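Local coordinates for protein shikimate dehydrogenase (Thermotoga maritima, PDB 3U62) that catalyses the reversible NADPH-linked reduction of 3-dehydroshikimate to shikimate, a step on the pathway to chorismate and the aromatic amino acids, at residues 28-33 / 236-241; 91-96 / 229-234; 99-104 / 195-200. One frame throughout, in Å; residues are numbered along the deposited sequence.

Interaction 1 (28-33 / 236-241); sequences MNHSYG and WGIYDE
Y32 turns a ring edge to W236: CE1 of Y32 lies 4.1 Å from CH2 of W236, the far corner of the indole, and the two side chains cross at about a right angle. Other aromatic rings lie against both of them: Y19 stacks on Y32, whose OH is hydrogen-bonded to N57, and F3 stacks on W236, whose NE1 is bonded to the carbonyl of V85. The third flat group, the H30 imidazole, meets F23 edge-to-face and is hydrogen-bonded through ND1 to N of M1. I238 comes to it obliquely, with CG2 3.3 Å from H30 NE2 and CD1 4.0 Å from H30 CD2. Placing CG1 of I238 between its own backbone N and carbonyl carbon (chi1 53°) leaves CG2 beside the N, where it reaches the imidazole. Strand 31-36, to which Y32 belongs, is an outermost strand of the mixed sheet in the substrate-binding domain, and the partner is the loop between helices 222-235 and 241-248. That loop begins with a Schellman motif: G237, with positive phi, ends the helix and lets the chain turn so that I238 faces M28 and H30, just ahead of the strand. The unbranched thioether of M28, extended beyond CG, can lie along the branched I238, SD 4.2 Å from CB of I238 and CE 3.5 Å from I238 O, a carbonyl hydrogen-bonded to the hydroxyl of Y22.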
loop_
_atom_site.group_PDB
_atom_site.type_symbol
_atom_site.label_atom_id
_atom_site.label_comp_id
_atom_site.label_asym_id
_atom_site.label_seq_id
_atom_site.Cartn_x
_atom_site.Cartn_y
_atom_site.Cartn_z
ATOM N N MET A 28 -7.234 -25.926 2.866
ATOM C CA MET A 28 -8.469 -25.167 2.682
ATOM C C MET A 28 -8.966 -25.269 1.247
ATOM O O MET A 28 -8.180 -25.501 0.323
ATOM C CB MET A 28 -8.247 -23.699 3.046
ATOM C CG MET A 28 -7.989 -23.453 4.521
ATOM S SD MET A 28 -7.467 -21.758 4.833
ATOM C CE MET A 28 -7.220 -21.813 6.611
ATOM N N ASN A 29 -10.271 -25.088 1.064
ATOM C CA ASN A 29 -10.881 -25.173 -0.260
ATOM C C ASN A 29 -11.045 -23.821 -0.955
ATOM O O ASN A 29 -11.640 -23.737 -2.035
ATOM C CB ASN A 29 -12.223 -25.914 -0.189
ATOM C CG ASN A 29 -12.061 -27.428 -0.100
ATOM O OD1 ASN A 29 -13.049 -28.158 -0.001
ATOM N ND2 ASN A 29 -10.819 -27.906 -0.131
ATOM N N HIS A 30 -10.503 -22.773 -0.341
ATOM C CA HIS A 30 -10.625 -21.416 -0.868
ATOM C C HIS A 30 -9.779 -21.196 -2.120
ATOM O O HIS A 30 -8.801 -21.910 -2.358
ATOM C CB HIS A 30 -10.267 -20.382 0.205
ATOM C CG HIS A 30 -10.908 -20.648 1.531
ATOM N ND1 HIS A 30 -12.266 -20.833 1.676
ATOM C CD2 HIS A 30 -10.378 -20.773 2.771
ATOM C CE1 HIS A 30 -12.545 -21.057 2.948
ATOM N NE2 HIS A 30 -11.416 -21.027 3.633
ATOM N N SER A 31 -10.174 -20.202 -2.910
ATOM C CA SER A 31 -9.481 -19.853 -4.145
ATOM C C SER A 31 -9.272 -18.344 -4.237
ATOM O O SER A 31 -10.037 -17.566 -3.661
ATOM C CB SER A 31 -10.276 -20.348 -5.354
ATOM O OG SER A 31 -11.584 -19.795 -5.374
ATOM N N TYR A 32 -8.234 -17.941 -4.964
ATOM C CA TYR A 32 -7.912 -16.531 -5.157
ATOM C C TYR A 32 -7.624 -16.264 -6.632
ATOM O O TYR A 32 -6.719 -16.865 -7.217
ATOM C CB TYR A 32 -6.710 -16.141 -4.291
ATOM C CG TYR A 32 -6.507 -14.651 -4.086
ATOM C CD1 TYR A 32 -6.793 -14.052 -2.858
ATOM C CD2 TYR A 32 -6.010 -13.846 -5.110
ATOM C CE1 TYR A 32 -6.595 -12.685 -2.660
ATOM C CE2 TYR A 32 -5.812 -12.483 -4.924
ATOM C CZ TYR A 32 -6.104 -11.909 -3.697
ATOM O OH TYR A 32 -5.907 -10.561 -3.515
ATOM N N GLY A 33 -8.400 -15.358 -7.223
ATOM C CA GLY A 33 -8.267 -15.024 -8.638
ATOM C C GLY A 33 -7.840 -13.594 -8.901
ATOM O O GLY A 33 -7.204 -12.958 -8.056
ATOM N N TRP A 236 -10.979 -12.287 6.894
ATOM C CA TRP A 236 -11.699 -13.344 6.186
ATOM C C TRP A 236 -11.935 -14.598 7.041
ATOM O O TRP A 236 -12.633 -15.524 6.615
ATOM C CB TRP A 236 -10.977 -13.694 4.877
ATOM C CG TRP A 236 -10.963 -12.568 3.868
ATOM C CD1 TRP A 236 -11.884 -11.566 3.745
ATOM C CD2 TRP A 236 -9.996 -12.348 2.828
ATOM N NE1 TRP A 236 -11.549 -10.732 2.706
ATOM C CE2 TRP A 236 -10.398 -11.190 2.122
ATOM C CE3 TRP A 236 -8.833 -13.020 2.421
ATOM C CZ2 TRP A 236 -9.675 -10.682 1.036
ATOM C CZ3 TRP A 236 -8.113 -12.513 1.340
ATOM C CH2 TRP A 236 -8.540 -11.355 0.661
ATOM N N GLY A 237 -11.355 -14.617 8.242
ATOM C CA GLY A 237 -11.534 -15.711 9.200
ATOM C C GLY A 237 -10.830 -16.996 8.806
ATOM O O GLY A 237 -11.258 -18.089 9.182
ATOM N N ILE A 238 -9.741 -16.857 8.052
ATOM C CA ILE A 238 -9.025 -18.004 7.490
ATOM C C ILE A 238 -7.512 -17.903 7.699
ATOM O O ILE A 238 -6.721 -18.348 6.860
ATOM C CB ILE A 238 -9.363 -18.202 5.985
ATOM C CG1 ILE A 238 -9.124 -16.903 5.194
ATOM C CG2 ILE A 238 -10.797 -18.703 5.829
ATOM C CD1 ILE A 238 -9.338 -17.018 3.695
ATOM N N TYR A 239 -7.119 -17.328 8.833
ATOM C CA TYR A 239 -5.710 -17.133 9.152
ATOM C C TYR A 239 -5.131 -18.295 9.958
ATOM O O TYR A 239 -5.610 -18.621 11.047
ATOM C CB TYR A 239 -5.499 -15.803 9.883
ATOM C CG TYR A 239 -4.065 -15.543 10.292
ATOM C CD1 TYR A 239 -3.068 -15.349 9.333
ATOM C CD2 TYR A 239 -3.706 -15.485 11.638
ATOM C CE1 TYR A 239 -1.751 -15.109 9.707
ATOM C CE2 TYR A 239 -2.390 -15.244 12.022
ATOM C CZ TYR A 239 -1.419 -15.057 11.052
ATOM O OH TYR A 239 -0.116 -14.818 11.425
ATOM N N ASP A 240 -4.095 -18.911 9.393
ATOM C CA ASP A 240 -3.335 -19.980 10.027
ATOM C C ASP A 240 -1.907 -19.462 10.133
ATOM O O ASP A 240 -1.212 -19.341 9.119
ATOM C CB ASP A 240 -3.404 -21.247 9.165
ATOM C CG ASP A 240 -2.731 -22.452 9.813
ATOM O OD1 ASP A 240 -1.565 -22.342 10.254
ATOM O OD2 ASP A 240 -3.369 -23.524 9.865
ATOM N N GLU A 241 -1.480 -19.142 11.352
ATOM C CA GLU A 241 -0.203 -18.456 11.581
ATOM C C GLU A 241 1.009 -19.204 11.028
ATOM O O GLU A 241 1.860 -18.603 10.368
ATOM C CB GLU A 241 -0.012 -18.153 13.073
ATOM C CG GLU A 241 1.193 -17.261 13.383
ATOM C CD GLU A 241 1.344 -16.956 14.864
ATOM O OE1 GLU A 241 1.205 -17.885 15.690
ATOM O OE2 GLU A 241 1.609 -15.784 15.204
#

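Interaction 2 (91-96 / 229-234); sequences YNTDWV and AMENLK
The hydroxyl of T93 donates to the amide oxygen of N232, with 2.7 Å between OG1 of T93 and OD1 of N232. The donor meets the carbonyl at a C=O...O angle of 137° and is tilted 26° from the carbonyl plane. The methyl of T93 also leans on the amide, with CG2 3.2 Å from OD1 of N232, so both branches of the threonine bear on one oxygen. The other end of the amide is held too: ND2 of N232 donates to Q228 and to Y19, which should fix the rotation of the group and leave its oxygen turned to T93. Asparagine suits this buried place because it offers donor and acceptor together. One face of helix 222-235 thus meets the residue just before helix 94-101 and that helix's first turn, and E231 continues the contact. With its CG anti to the backbone N, E231 sets CG 3.6 Å from CG2 of T93; the bend at chi2 (74°) then turns OE1 to 3.4 Å from CG1 of V96. CB and CG of E231 thus pack on the methyl side of T93, while the carboxylate comes up to the valine. Y19 and Q228 hold the N232 amide, which accepts from T93 beside N83, the partner of T93 N, and D94; this second shell probably steadies two residues predicted to bind shikimate.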
loop_
_atom_site.group_PDB
_atom_site.type_symbol
_atom_site.label_atom_id
_atom_site.label_comp_id
_atom_site.label_asym_id
_atom_site.label_seq_id
_atom_site.Cartn_x
_atom_site.Cartn_y
_atom_site.Cartn_z
ATOM N N TYR A 91 -12.727 -2.674 4.283
ATOM C CA TYR A 91 -11.689 -2.456 5.284
ATOM C C TYR A 91 -10.437 -1.897 4.635
ATOM O O TYR A 91 -10.263 -1.995 3.417
ATOM C CB TYR A 91 -11.357 -3.774 5.986
ATOM C CG TYR A 91 -12.554 -4.420 6.635
ATOM C CD1 TYR A 91 -13.235 -5.463 6.008
ATOM C CD2 TYR A 91 -13.023 -3.973 7.870
ATOM C CE1 TYR A 91 -14.344 -6.053 6.604
ATOM C CE2 TYR A 91 -14.128 -4.552 8.473
ATOM C CZ TYR A 91 -14.785 -5.591 7.835
ATOM O OH TYR A 91 -15.881 -6.169 8.430
ATOM N N ASN A 92 -9.567 -1.305 5.446
ATOM C CA ASN A 92 -8.246 -0.928 4.972
ATOM C C ASN A 92 -7.163 -1.624 5.785
ATOM O O ASN A 92 -7.015 -1.382 6.984
ATOM C CB ASN A 92 -8.054 0.590 4.972
ATOM C CG ASN A 92 -6.855 1.027 4.145
ATOM O OD1 ASN A 92 -7.008 1.630 3.083
ATOM N ND2 ASN A 92 -5.655 0.724 4.629
ATOM N N THR A 93 -6.417 -2.499 5.117
ATOM C CA THR A 93 -5.349 -3.256 5.761
ATOM C C THR A 93 -3.970 -2.734 5.359
ATOM O O THR A 93 -2.955 -3.171 5.907
ATOM C CB THR A 93 -5.448 -4.764 5.450
ATOM O OG1 THR A 93 -5.300 -4.978 4.041
ATOM C CG2 THR A 93 -6.794 -5.313 5.899
ATOM N N ASP A 94 -3.943 -1.803 4.405
ATOM C CA ASP A 94 -2.696 -1.173 3.968
ATOM C C ASP A 94 -1.991 -0.442 5.107
ATOM O O ASP A 94 -0.780 -0.592 5.279
ATOM C CB ASP A 94 -2.935 -0.208 2.798
ATOM C CG ASP A 94 -2.966 -0.908 1.447
ATOM O OD1 ASP A 94 -2.441 -2.037 1.327
ATOM O OD2 ASP A 94 -3.514 -0.314 0.491
ATOM N N TRP A 95 -2.744 0.341 5.883
ATOM C CA TRP A 95 -2.162 1.089 7.001
ATOM C C TRP A 95 -1.620 0.166 8.090
ATOM O O TRP A 95 -0.600 0.469 8.714
ATOM C CB TRP A 95 -3.139 2.124 7.580
ATOM C CG TRP A 95 -4.269 1.577 8.414
ATOM C CD1 TRP A 95 -5.516 1.241 7.977
ATOM C CD2 TRP A 95 -4.263 1.333 9.829
ATOM N NE1 TRP A 95 -6.286 0.797 9.023
ATOM C CE2 TRP A 95 -5.543 0.840 10.172
ATOM C CE3 TRP A 95 -3.299 1.474 10.839
ATOM C CZ2 TRP A 95 -5.886 0.487 11.479
ATOM C CZ3 TRP A 95 -3.642 1.122 12.142
ATOM C CH2 TRP A 95 -4.927 0.635 12.447
ATOM N N VAL A 96 -2.310 -0.953 8.307
ATOM C CA VAL A 96 -1.850 -2.001 9.220
ATOM C C VAL A 96 -0.527 -2.575 8.713
ATOM O O VAL A 96 0.405 -2.786 9.495
ATOM C CB VAL A 96 -2.907 -3.128 9.381
ATOM C CG1 VAL A 96 -2.329 -4.336 10.116
ATOM C CG2 VAL A 96 -4.142 -2.605 10.108
ATOM N N ALA A 229 -1.549 -8.787 3.984
ATOM C CA ALA A 229 -2.058 -10.121 3.661
ATOM C C ALA A 229 -2.482 -10.869 4.922
ATOM O O ALA A 229 -3.520 -11.532 4.935
ATOM C CB ALA A 229 -1.017 -10.919 2.892
ATOM N N MET A 230 -1.668 -10.755 5.971
ATOM C CA MET A 230 -1.978 -11.328 7.278
ATOM C C MET A 230 -3.307 -10.790 7.805
ATOM O O MET A 230 -4.162 -11.560 8.251
ATOM C CB MET A 230 -0.851 -11.023 8.268
ATOM C CG MET A 230 -1.103 -11.507 9.694
ATOM S SD MET A 230 0.174 -10.986 10.856
ATOM C CE MET A 230 1.562 -11.986 10.319
ATOM N N GLU A 231 -3.472 -9.469 7.743
ATOM C CA GLU A 231 -4.691 -8.813 8.211
ATOM C C GLU A 231 -5.910 -9.206 7.371
ATOM O O GLU A 231 -6.996 -9.414 7.918
ATOM C CB GLU A 231 -4.509 -7.292 8.235
ATOM C CG GLU A 231 -5.562 -6.531 9.048
ATOM C CD GLU A 231 -5.393 -6.664 10.556
ATOM O OE1 GLU A 231 -4.274 -7.036 11.015
ATOM O OE2 GLU A 231 -6.391 -6.397 11.285
ATOM N N ASN A 232 -5.722 -9.304 6.052
ATOM C CA ASN A 232 -6.774 -9.766 5.141
ATOM C C ASN A 232 -7.320 -11.123 5.556
ATOM O O ASN A 232 -8.535 -11.317 5.637
ATOM C CB ASN A 232 -6.251 -9.880 3.703
ATOM C CG ASN A 232 -5.869 -8.543 3.098
ATOM O OD1 ASN A 232 -6.293 -7.484 3.560
ATOM N ND2 ASN A 232 -5.062 -8.590 2.045
ATOM N N LEU A 233 -6.407 -12.057 5.817
ATOM C CA LEU A 233 -6.767 -13.422 6.183
ATOM C C LEU A 233 -7.463 -13.491 7.538
ATOM O O LEU A 233 -8.342 -14.335 7.743
ATOM C CB LEU A 233 -5.540 -14.339 6.156
ATOM C CG LEU A 233 -4.912 -14.614 4.782
ATOM C CD1 LEU A 233 -3.554 -15.260 4.943
ATOM C CD2 LEU A 233 -5.813 -15.484 3.906
ATOM N N LYS A 234 -7.075 -12.606 8.456
ATOM C CA LYS A 234 -7.736 -12.505 9.757
ATOM C C LYS A 234 -9.175 -12.006 9.604
ATOM O O LYS A 234 -10.093 -12.543 10.231
ATOM C CB LYS A 234 -6.951 -11.596 10.707
ATOM C CG LYS A 234 -5.655 -12.200 11.229
ATOM C CD LYS A 234 -4.953 -11.244 12.179
ATOM C CE LYS A 234 -3.634 -11.815 12.668
ATOM N NZ LYS A 234 -2.985 -10.928 13.675
#

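Interaction 3 (99-104 / 195-200); sequences VKSLEG and LVYDVI
A tyrosine rising from a strand in a parallel sheet brings its hydroxyl to a serine in the last turn of a helix: OH of Y197 lies 2.7 Å from OG of S101. The serine oxygen sits at the edge of the phenol ring, in its plane, and is also 3.3 Å from CE1 of Y197. S101 OG occupies the place between its own backbone N and carbonyl carbon (chi1 73°), and it is also hydrogen-bonded to the carbonyl O of V98, in the preceding turn of the same helix. A small hydroxyl suits this spot, since it can serve the helix backbone and the phenol at once. Beside this polar pair, L102, the first residue after helix 94-101, sends CD2 into the angle between two side chains of the strand. The methyl is 4.0 Å from CD2 of L195 and equally 4.0 Å from CD1 of Y197. L195 and Y197, two residues apart, project from the same face of strand 195-198, and F171 of the adjacent strand stacks on the tyrosine. Here the end of helix 94-101 packs against the parallel sheet of the Rossmann-type nucleotide-binding domain; the strand leads into V199, predicted to bind NADP(+). Because all four touching residues are buried, pairing the two hydroxyls spares the phenol OH a place in an apolar interior without a polar partner, while the leucines fill the surroundings with hydrocarbon.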
loop_
_atom_site.group_PDB
_atom_site.type_symbol
_atom_site.label_atom_id
_atom_site.label_comp_id
_atom_site.label_asym_id
_atom_site.label_seq_id
_atom_site.Cartn_x
_atom_site.Cartn_y
_atom_site.Cartn_z
ATOM N N VAL A 99 2.241 0.076 9.550
ATOM C CA VAL A 99 2.567 0.076 10.979
ATOM C C VAL A 99 3.417 -1.141 11.347
ATOM O O VAL A 99 4.475 -0.999 11.965
ATOM C CB VAL A 99 1.297 0.139 11.874
ATOM C CG1 VAL A 99 1.640 -0.091 13.344
ATOM C CG2 VAL A 99 0.585 1.471 11.705
ATOM N N LYS A 100 2.959 -2.325 10.946
ATOM C CA LYS A 100 3.652 -3.565 11.282
ATOM C C LYS A 100 5.007 -3.706 10.584
ATOM O O LYS A 100 5.929 -4.309 11.147
ATOM C CB LYS A 100 2.757 -4.780 11.028
ATOM C CG LYS A 100 1.595 -4.893 12.016
ATOM C CD LYS A 100 0.985 -6.292 12.064
ATOM C CE LYS A 100 1.897 -7.289 12.777
ATOM N NZ LYS A 100 2.361 -6.726 14.179
ATOM N N SER A 101 5.131 -3.152 9.377
ATOM C CA SER A 101 6.403 -3.166 8.644
ATOM C C SER A 101 7.476 -2.332 9.346
ATOM O O SER A 101 8.672 -2.564 9.160
ATOM C CB SER A 101 6.217 -2.665 7.207
ATOM O OG SER A 101 6.004 -1.265 7.169
ATOM N N LEU A 102 7.034 -1.367 10.148
ATOM C CA LEU A 102 7.935 -0.460 10.852
ATOM C C LEU A 102 8.105 -0.812 12.329
ATOM O O LEU A 102 8.576 0.016 13.115
ATOM C CB LEU A 102 7.458 0.990 10.700
ATOM C CG LEU A 102 7.550 1.608 9.300
ATOM C CD1 LEU A 102 6.650 2.830 9.193
ATOM C CD2 LEU A 102 8.991 1.961 8.934
ATOM N N GLU A 103 7.722 -2.032 12.704
ATOM C CA GLU A 103 7.935 -2.497 14.069
ATOM C C GLU A 103 9.417 -2.492 14.423
ATOM O O GLU A 103 10.257 -2.927 13.631
ATOM C CB GLU A 103 7.322 -3.879 14.285
ATOM C CG GLU A 103 5.873 -3.800 14.728
ATOM C CD GLU A 103 5.152 -5.135 14.716
ATOM O OE1 GLU A 103 5.814 -6.193 14.651
ATOM O OE2 GLU A 103 3.896 -5.121 14.779
ATOM N N GLY A 104 9.719 -1.969 15.607
ATOM C CA GLY A 104 11.093 -1.866 16.094
ATOM C C GLY A 104 11.862 -0.669 15.559
ATOM O O GLY A 104 13.008 -0.446 15.948
ATOM N N LEU A 195 15.454 6.974 6.898
ATOM C CA LEU A 195 14.540 5.980 6.344
ATOM C C LEU A 195 14.140 6.299 4.908
ATOM O O LEU A 195 13.694 7.408 4.607
ATOM C CB LEU A 195 13.285 5.845 7.220
ATOM C CG LEU A 195 12.113 4.985 6.713
ATOM C CD1 LEU A 195 12.466 3.502 6.673
ATOM C CD2 LEU A 195 10.875 5.214 7.564
ATOM N N VAL A 196 14.322 5.318 4.029
ATOM C CA VAL A 196 13.750 5.352 2.686
ATOM C C VAL A 196 12.804 4.162 2.565
ATOM O O VAL A 196 13.217 3.005 2.695
ATOM C CB VAL A 196 14.835 5.322 1.579
ATOM C CG1 VAL A 196 14.210 5.097 0.203
ATOM C CG2 VAL A 196 15.646 6.615 1.588
ATOM N N TYR A 197 11.532 4.464 2.331
ATOM C CA TYR A 197 10.477 3.465 2.308
ATOM C C TYR A 197 9.769 3.537 0.962
ATOM O O TYR A 197 9.340 4.610 0.535
ATOM C CB TYR A 197 9.497 3.744 3.453
ATOM C CG TYR A 197 8.501 2.645 3.772
ATOM C CD1 TYR A 197 8.597 1.919 4.961
ATOM C CD2 TYR A 197 7.441 2.357 2.911
ATOM C CE1 TYR A 197 7.676 0.921 5.273
ATOM C CE2 TYR A 197 6.517 1.361 3.212
ATOM C CZ TYR A 197 6.641 0.648 4.393
ATOM O OH TYR A 197 5.729 -0.337 4.690
ATOM N N ASP A 198 9.660 2.395 0.293
ATOM C CA ASP A 198 8.980 2.323 -0.992
ATOM C C ASP A 198 7.891 1.264 -0.910
ATOM O O ASP A 198 8.159 0.124 -0.529
ATOM C CB ASP A 198 9.982 1.985 -2.103
ATOM C CG ASP A 198 9.514 2.431 -3.481
ATOM O OD1 ASP A 198 8.295 2.394 -3.756
ATOM O OD2 ASP A 198 10.377 2.813 -4.301
ATOM N N VAL A 199 6.662 1.641 -1.256
ATOM C CA VAL A 199 5.539 0.699 -1.221
ATOM C C VAL A 199 5.635 -0.333 -2.344
ATOM O O VAL A 199 4.966 -1.371 -2.298
ATOM C CB VAL A 199 4.150 1.403 -1.264
ATOM C CG1 VAL A 199 4.004 2.390 -0.105
ATOM C CG2 VAL A 199 3.917 2.091 -2.613
ATOM N N ILE A 200 6.458 -0.040 -3.350
ATOM C CA ILE A 200 6.687 -0.965 -4.455
ATOM C C ILE A 200 7.446 -2.189 -3.953
ATOM O O ILE A 200 8.447 -2.079 -3.237
ATOM C CB ILE A 200 7.399 -0.289 -5.653
ATOM C CG1 ILE A 200 6.532 0.856 -6.192
ATOM C CG2 ILE A 200 7.683 -1.304 -6.766
ATOM C CD1 ILE A 200 7.268 1.854 -7.067
#

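In the fold
Interactions 2 and 3 share helix 94-101: its start meets helix 222-235 and its end packs on strand 195-198, so this one helix runs from the substrate pocket to the nucleotide-binding sheet. Interaction 1 lies farther from the chain's centre, about 21 Å between the two centres against about 10 Å for the others, yet is still buried. It touches interaction 2 through helix 222-235, where the I238 backbone N probably bonds to L233 O, but stays apart from interaction 3. Across interaction 1 the contacts are aromatic and aliphatic; a single hydroxyl-amide bond marks the partly buried interaction 2, and a hydroxyl pair set among leucines the buried interaction 3.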